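Local coordinates for protein argonaute 5 (Arabidopsis thaliana, PDB 4G0O) that probably sorts small RNAs for gene regulation by recognising their 5' nucleotide through this MID domain, at residues V104-Q109 against N129-G134; P110-V113 against Q119-E122; V124-N129 against G134-L139. All coordinates share one frame; numbering follows the deposited sequence.

Contact 1 (V104-Q109 against N129-G134); sequences VSQCCQ and NVKTGG. With SO4 (sulfate ion), chain C.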
# COMPACT_ATOMS: atom_id res chain seq x y z
N VAL A 104 -5.21 -5.93 -5.45
CA VAL A 104 -4.41 -6.29 -4.30
C VAL A 104 -4.07 -5.01 -3.56
O VAL A 104 -3.43 -4.12 -4.11
CB VAL A 104 -3.12 -7.03 -4.72
CG1 VAL A 104 -2.15 -7.11 -3.55
CG2 VAL A 104 -3.45 -8.44 -5.27
N SER A 105 -4.52 -4.91 -2.32
CA SER A 105 -4.27 -3.70 -1.55
C SER A 105 -3.53 -3.95 -0.24
O SER A 105 -3.63 -5.02 0.36
CB SER A 105 -5.59 -2.96 -1.28
OG SER A 105 -6.44 -3.75 -0.47
N GLN A 106 -2.80 -2.95 0.20
CA GLN A 106 -2.23 -2.94 1.55
C GLN A 106 -2.71 -1.69 2.29
O GLN A 106 -2.41 -0.55 1.88
CB GLN A 106 -0.70 -2.96 1.50
CG GLN A 106 -0.06 -2.86 2.87
CD GLN A 106 -0.42 -4.03 3.76
OE1 GLN A 106 -0.35 -5.18 3.34
NE2 GLN A 106 -0.82 -3.74 4.99
N CYS A 107 -3.47 -1.90 3.36
CA CYS A 107 -4.05 -0.81 4.11
C CYS A 107 -3.19 -0.44 5.34
O CYS A 107 -2.73 -1.32 6.09
CB CYS A 107 -5.49 -1.14 4.51
SG CYS A 107 -6.63 -1.37 3.11
N CYS A 108 -2.99 0.86 5.53
CA CYS A 108 -2.11 1.41 6.55
C CYS A 108 -2.74 2.55 7.31
O CYS A 108 -3.21 3.51 6.70
CB CYS A 108 -0.83 1.94 5.88
SG CYS A 108 0.17 0.66 5.10
N GLN A 109 -2.73 2.47 8.63
CA GLN A 109 -3.30 3.52 9.46
C GLN A 109 -2.47 4.82 9.44
O GLN A 109 -1.26 4.80 9.70
CB GLN A 109 -3.45 3.04 10.90
CG GLN A 109 -4.53 2.01 11.09
CD GLN A 109 -4.48 1.41 12.45
OE1 GLN A 109 -3.43 0.96 12.90
NE2 GLN A 109 -5.61 1.42 13.15
N ASN A 129 4.94 -8.53 0.35
CA ASN A 129 5.59 -9.59 -0.45
C ASN A 129 4.70 -10.79 -0.70
O ASN A 129 4.61 -11.27 -1.82
CB ASN A 129 6.91 -10.06 0.19
CG ASN A 129 7.68 -11.03 -0.70
OD1 ASN A 129 7.83 -10.79 -1.89
ND2 ASN A 129 8.15 -12.13 -0.12
N VAL A 130 4.02 -11.28 0.33
CA VAL A 130 3.09 -12.38 0.13
C VAL A 130 1.86 -12.01 -0.72
O VAL A 130 1.46 -12.78 -1.59
CB VAL A 130 2.67 -13.00 1.45
CG1 VAL A 130 2.71 -11.96 2.51
CG2 VAL A 130 1.27 -13.61 1.34
N LYS A 131 1.28 -10.83 -0.49
CA LYS A 131 0.13 -10.36 -1.26
C LYS A 131 0.42 -10.24 -2.75
O LYS A 131 -0.49 -10.32 -3.57
CB LYS A 131 -0.35 -8.99 -0.74
CG LYS A 131 -1.14 -9.07 0.53
CD LYS A 131 -1.53 -7.71 1.05
CE LYS A 131 -2.13 -7.84 2.42
NZ LYS A 131 -3.25 -6.91 2.59
N THR A 132 1.69 -10.03 -3.07
CA THR A 132 2.16 -9.77 -4.43
C THR A 132 2.72 -11.04 -5.08
O THR A 132 3.20 -11.03 -6.21
CB THR A 132 3.26 -8.68 -4.41
OG1 THR A 132 2.77 -7.53 -3.71
CG2 THR A 132 3.62 -8.24 -5.79
N GLY A 133 2.67 -12.14 -4.35
CA GLY A 133 3.13 -13.39 -4.92
C GLY A 133 4.48 -13.89 -4.46
O GLY A 133 4.94 -14.91 -4.94
N GLY A 134 5.11 -13.18 -3.52
CA GLY A 134 6.38 -13.61 -2.97
C GLY A 134 6.21 -14.69 -1.92
O GLY A 134 5.08 -15.10 -1.63
S SO4 C . -3.69 -5.92 5.87
O1 SO4 C . -3.42 -5.08 7.04
O2 SO4 C . -4.59 -5.18 4.95
O3 SO4 C . -2.42 -6.29 5.22
O4 SO4 C . -4.31 -7.18 6.30

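Contact 2 (P110-V113 against Q119-E122); sequences PRQV and QYME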
# COMPACT_ATOMS: atom_id res chain seq x y z
N PRO A 110 -3.13 5.94 9.15
CA PRO A 110 -2.46 7.25 9.04
C PRO A 110 -1.63 7.64 10.27
O PRO A 110 -0.58 8.28 10.11
CB PRO A 110 -3.63 8.23 8.80
CG PRO A 110 -4.87 7.49 9.20
CD PRO A 110 -4.59 6.04 8.97
N ARG A 111 -2.06 7.26 11.46
CA ARG A 111 -1.30 7.56 12.67
C ARG A 111 0.01 6.77 12.73
O ARG A 111 1.03 7.24 13.25
CB ARG A 111 -2.17 7.25 13.88
CG ARG A 111 -1.46 7.25 15.21
CD ARG A 111 -2.31 6.49 16.23
NE ARG A 111 -3.65 6.19 15.72
CZ ARG A 111 -4.03 5.01 15.24
NH1 ARG A 111 -5.28 4.85 14.80
NH2 ARG A 111 -3.18 3.99 15.19
N GLN A 112 -0.02 5.56 12.18
CA GLN A 112 1.18 4.73 12.14
C GLN A 112 2.09 5.16 11.01
O GLN A 112 3.32 5.19 11.17
CB GLN A 112 0.81 3.25 11.96
CG GLN A 112 -0.03 2.68 13.10
CD GLN A 112 0.70 2.72 14.43
OE1 GLN A 112 1.94 2.70 14.49
NE2 GLN A 112 -0.07 2.76 15.52
N VAL A 113 1.50 5.48 9.86
CA VAL A 113 2.25 6.00 8.71
C VAL A 113 3.04 7.23 9.14
O VAL A 113 4.20 7.42 8.76
CB VAL A 113 1.32 6.34 7.53
CG1 VAL A 113 1.98 7.33 6.57
CG2 VAL A 113 0.90 5.08 6.80
N GLN A 119 10.41 -0.67 11.91
CA GLN A 119 9.94 -2.02 12.21
C GLN A 119 8.50 -2.22 11.74
O GLN A 119 8.08 -3.34 11.42
CB GLN A 119 10.05 -2.32 13.71
CG GLN A 119 9.51 -3.70 14.11
CD GLN A 119 10.31 -4.87 13.51
OE1 GLN A 119 10.25 -5.15 12.31
NE2 GLN A 119 11.06 -5.57 14.37
N TYR A 120 7.73 -1.13 11.69
CA TYR A 120 6.38 -1.19 11.15
C TYR A 120 6.46 -1.46 9.66
O TYR A 120 5.74 -2.31 9.12
CB TYR A 120 5.64 0.12 11.44
CG TYR A 120 4.33 0.30 10.69
CD1 TYR A 120 3.19 -0.39 11.06
CD2 TYR A 120 4.23 1.20 9.63
CE1 TYR A 120 1.98 -0.21 10.39
CE2 TYR A 120 3.03 1.40 8.95
CZ TYR A 120 1.90 0.69 9.34
OH TYR A 120 0.70 0.87 8.67
N MET A 121 7.35 -0.74 8.99
CA MET A 121 7.56 -0.91 7.56
C MET A 121 8.21 -2.26 7.21
O MET A 121 7.99 -2.79 6.11
CB MET A 121 8.36 0.26 7.01
CG MET A 121 7.60 1.60 7.18
SD MET A 121 8.66 3.00 6.82
CE MET A 121 7.97 3.56 5.32
N GLU A 122 9.00 -2.80 8.13
CA GLU A 122 9.49 -4.16 7.95
C GLU A 122 8.30 -5.12 7.89
O GLU A 122 8.17 -5.90 6.94
CB GLU A 122 10.45 -4.55 9.08
CG GLU A 122 11.02 -5.95 8.93
CD GLU A 122 12.27 -6.20 9.78
OE1 GLU A 122 12.89 -5.21 10.26
OE2 GLU A 122 12.61 -7.38 9.97

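Contact 3 (V124-N129 against G134-L139); sequences VALKIN and GRNTVL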
# COMPACT_ATOMS: atom_id res chain seq x y z
N VAL A 124 5.01 -4.43 7.30
CA VAL A 124 4.24 -4.15 6.09
C VAL A 124 4.91 -4.72 4.85
O VAL A 124 4.25 -5.33 4.00
CB VAL A 124 4.01 -2.64 5.94
CG1 VAL A 124 3.39 -2.30 4.57
CG2 VAL A 124 3.14 -2.14 7.08
N ALA A 125 6.22 -4.52 4.72
CA ALA A 125 6.96 -5.03 3.57
C ALA A 125 6.77 -6.55 3.38
O ALA A 125 6.57 -7.01 2.26
CB ALA A 125 8.44 -4.69 3.69
N LEU A 126 6.82 -7.30 4.46
CA LEU A 126 6.67 -8.76 4.36
C LEU A 126 5.22 -9.11 4.01
O LEU A 126 4.98 -10.05 3.24
CB LEU A 126 7.05 -9.42 5.68
CG LEU A 126 8.54 -9.41 6.03
CD1 LEU A 126 8.73 -9.64 7.53
CD2 LEU A 126 9.28 -10.48 5.22
N LYS A 127 4.27 -8.35 4.56
CA LYS A 127 2.86 -8.50 4.21
C LYS A 127 2.66 -8.23 2.73
O LYS A 127 1.98 -8.97 2.05
CB LYS A 127 1.99 -7.56 5.04
CG LYS A 127 2.01 -7.81 6.55
CD LYS A 127 1.36 -6.65 7.28
CE LYS A 127 1.25 -6.88 8.78
NZ LYS A 127 0.61 -5.71 9.47
N ILE A 128 3.29 -7.17 2.23
CA ILE A 128 3.22 -6.84 0.80
C ILE A 128 3.84 -7.92 -0.09
O ILE A 128 3.32 -8.20 -1.16
CB ILE A 128 3.84 -5.45 0.51
CG1 ILE A 128 2.87 -4.33 0.91
CG2 ILE A 128 4.20 -5.30 -0.95
CD1 ILE A 128 3.54 -2.98 1.00
N ASN A 129 4.94 -8.53 0.35
CA ASN A 129 5.59 -9.59 -0.45
C ASN A 129 4.70 -10.79 -0.70
O ASN A 129 4.61 -11.27 -1.82
CB ASN A 129 6.91 -10.06 0.19
CG ASN A 129 7.68 -11.03 -0.70
OD1 ASN A 129 7.83 -10.79 -1.89
ND2 ASN A 129 8.15 -12.13 -0.12
N GLY A 134 5.11 -13.18 -3.52
CA GLY A 134 6.38 -13.61 -2.97
C GLY A 134 6.21 -14.69 -1.92
O GLY A 134 5.08 -15.10 -1.63
N ARG A 135 7.33 -15.15 -1.36
CA ARG A 135 7.35 -16.14 -0.28
C ARG A 135 8.15 -15.61 0.90
O ARG A 135 9.25 -15.07 0.72
CB ARG A 135 8.06 -17.41 -0.76
CG ARG A 135 7.18 -18.56 -1.23
CD ARG A 135 8.07 -19.70 -1.71
NE ARG A 135 8.92 -19.26 -2.82
CZ ARG A 135 10.05 -19.87 -3.21
NH1 ARG A 135 10.50 -20.95 -2.58
NH2 ARG A 135 10.73 -19.37 -4.24
N ASN A 136 7.61 -15.81 2.10
CA ASN A 136 8.31 -15.43 3.32
C ASN A 136 8.63 -16.66 4.18
O ASN A 136 8.01 -17.71 4.02
CB ASN A 136 7.46 -14.44 4.14
CG ASN A 136 7.24 -13.12 3.42
OD1 ASN A 136 8.03 -12.72 2.57
ND2 ASN A 136 6.17 -12.42 3.78
N THR A 137 9.58 -16.53 5.10
CA THR A 137 9.85 -17.58 6.08
C THR A 137 10.35 -16.98 7.39
O THR A 137 10.50 -15.76 7.50
CB THR A 137 10.88 -18.62 5.55
OG1 THR A 137 10.86 -19.80 6.36
CG2 THR A 137 12.29 -18.03 5.58
N VAL A 138 10.59 -17.85 8.38
CA VAL A 138 11.23 -17.46 9.63
C VAL A 138 12.47 -18.33 9.82
O VAL A 138 12.38 -19.56 9.77
CB VAL A 138 10.30 -17.66 10.86
CG1 VAL A 138 11.06 -17.34 12.14
CG2 VAL A 138 9.10 -16.77 10.76
N LEU A 139 13.62 -17.69 10.01
CA LEU A 139 14.86 -18.44 10.13
C LEU A 139 15.08 -18.93 11.56
O LEU A 139 15.46 -20.09 11.78
CB LEU A 139 16.06 -17.61 9.64
CG LEU A 139 16.11 -17.21 8.16
CD1 LEU A 139 17.41 -16.49 7.85
CD2 LEU A 139 15.98 -18.43 7.28
OXT LEU A 139 14.88 -18.20 12.54

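Contact 1 (V104-Q109 against N129-G134)
Lys-131, in the last turn of helix 118-131, reaches across to strand 105-108 and meets a sulfate ion there. Its chain runs nearly straight through chi2 and chi3 and bends only at chi4 (-142°), which turns NZ toward the strand and the anion. Lys-131 NZ donates to Ser-105 O at 2.9 Å. The donor lies in the carbonyl plane, with a C=O...N angle of 156°. Lys-131 NZ also holds sulfate O3 at 2.8 Å, and has a weak, longer bond to O2.

Gln-106 crosses the lysine chain at about a right angle. Its CG stands anti to the backbone N (chi1 176°), and a bend at chi2 lays the amide alongside the strand, toward Cys-107 O and the sulfate. Gln-106 OE1 packs on Lys-131 CE at 3.3 Å. Gln-106 NE2 gives sulfate O3 a weak bond of 3.0 Å and bonds weakly to Cys-107 O. The sulfate oxygen O3 is thus shared by both segments.

This polar end is tightly packed. The other end, around Val-104, is looser and partly exposed. There Val-104 CG1 lies 3.6 Å from Lys-131 O and 3.8 Å from Lys-131 CB, in plain van der Waals contact. Just beyond, the helix closes with a Schellman motif. Gly-133, exposed and at positive phi, bonds back through its N to Val-130 O, and Gly-134 N to Asn-129 O.

Lys-94, from helix 90-101, brings a second ammonium to the site and bonds to Ser-105 OG. The sulfate probably comes from the crystallisation liquor. Its setting of lysines and a glutamine amide resembles the pocket that holds the guide 5' phosphate in other Argonaute MID domains, and probably is that pocket. The chemistry is consistent with a site built for a phosphate.

Contact 2 (P110-V113 against Q119-E122)
A chi1 of 168° swings the Tyr-120 ring away from its own backbone N toward helix 110-115, and chi2 of 75° turns it so that one face lies under Gln-112. On the other helix, chi1 of Gln-112 puts CG anti to the carbonyl carbon. It is the CB methylene of Gln-112 that touches the ring.

The contact is a CH-pi interaction. Gln-112 CB sits over the face of the Tyr-120 ring, 4.1 Å from its centroid and 21° off the ring normal. It is displaced toward the hydroxyl end of the ring. Its nearest ring atom is Tyr-120 CZ, at 3.8 Å from Gln-112 CB. The Tyr-120 OH is only slightly farther from Gln-112 CB, at 4.1 Å. Val-113 N approaches the ring obliquely, 4.5 Å from Tyr-120 CE2. The patch is small, and one methylene on one aromatic face carries most of it.

Val-113 turns its CB away from helix 118-131 and packs on Leu-27 and Cys-108. Tyr-120 also touches Cys-108, so both helices meet over the end of strand 105-108. One residue on, Met-121 packs on Phe-31 and Gln-34 of helix 27-42. The pair thus joins helix 110-115 to the start of helix 118-131 beside the parallel sheet.

Contact 3 (V124-N129 against G134-L139)
A helix-turn-strand unit closes the deposited MID fragment. Helix 118-131 ends in a tight turn, and strand 135-138 runs back beside the helix and pairs antiparallel with strand 3-5. The axes of the short segments 124-129 and 135-138 approach to 8.3 Å, and their directions differ by 132°.

Asn-136 ties the strand to the helix with both ends of its amide. Its CG lies beside the backbone N, with the amide turned to the helix. Asn-136 ND2 donates to Leu-126 O at 2.7 Å. The acceptor lies in the Asn-136 amide plane, but the donor stands well above the Leu-126 carbonyl plane. In return, Asn-136 OD1 accepts from Asn-129 ND2 at 2.8 Å. That bond is nearly straight, with an N-H...O angle of 169°. The two asparagine side chains lie alongside, pointing opposite ways, their amide planes 34° apart.

Asn-129 is buried, and its amide has further partners on the N-terminal part of the chain. Its OD1 accepts from Ala-9 N, and its ND2 also donates to Asn-7 O. One side chain therefore links the helix, the C-terminal strand and strand 7-18. Met-5 of strand 3-5 touches Leu-126, Asn-129 and Asn-136. Leu-126 CD2 rests against the Asn-136 amide, 3.7 Å from Asn-136 OD1.

All three contacts use helix 118-131, in different places. Contact 2 uses its start, contact 3 its later turns, and contact 1 its last turn with the sulfate. The centres of contacts 1 and 2 lie about 14 Å apart, and Cys-108 joins them, its CB 3.4 Å from Tyr-120 OH. Contacts 1 and 3 are closer, with centres about 10 Å apart. They share Asn-129 and Gly-134, and Gln-106 CG packs on Ile-128 CG1 at 3.8 Å. Contacts 2 and 3 are about 16 Å apart between centres and simply follow each other along the chain. Only contact 1 meets the anion, at the probable 5' phosphate site.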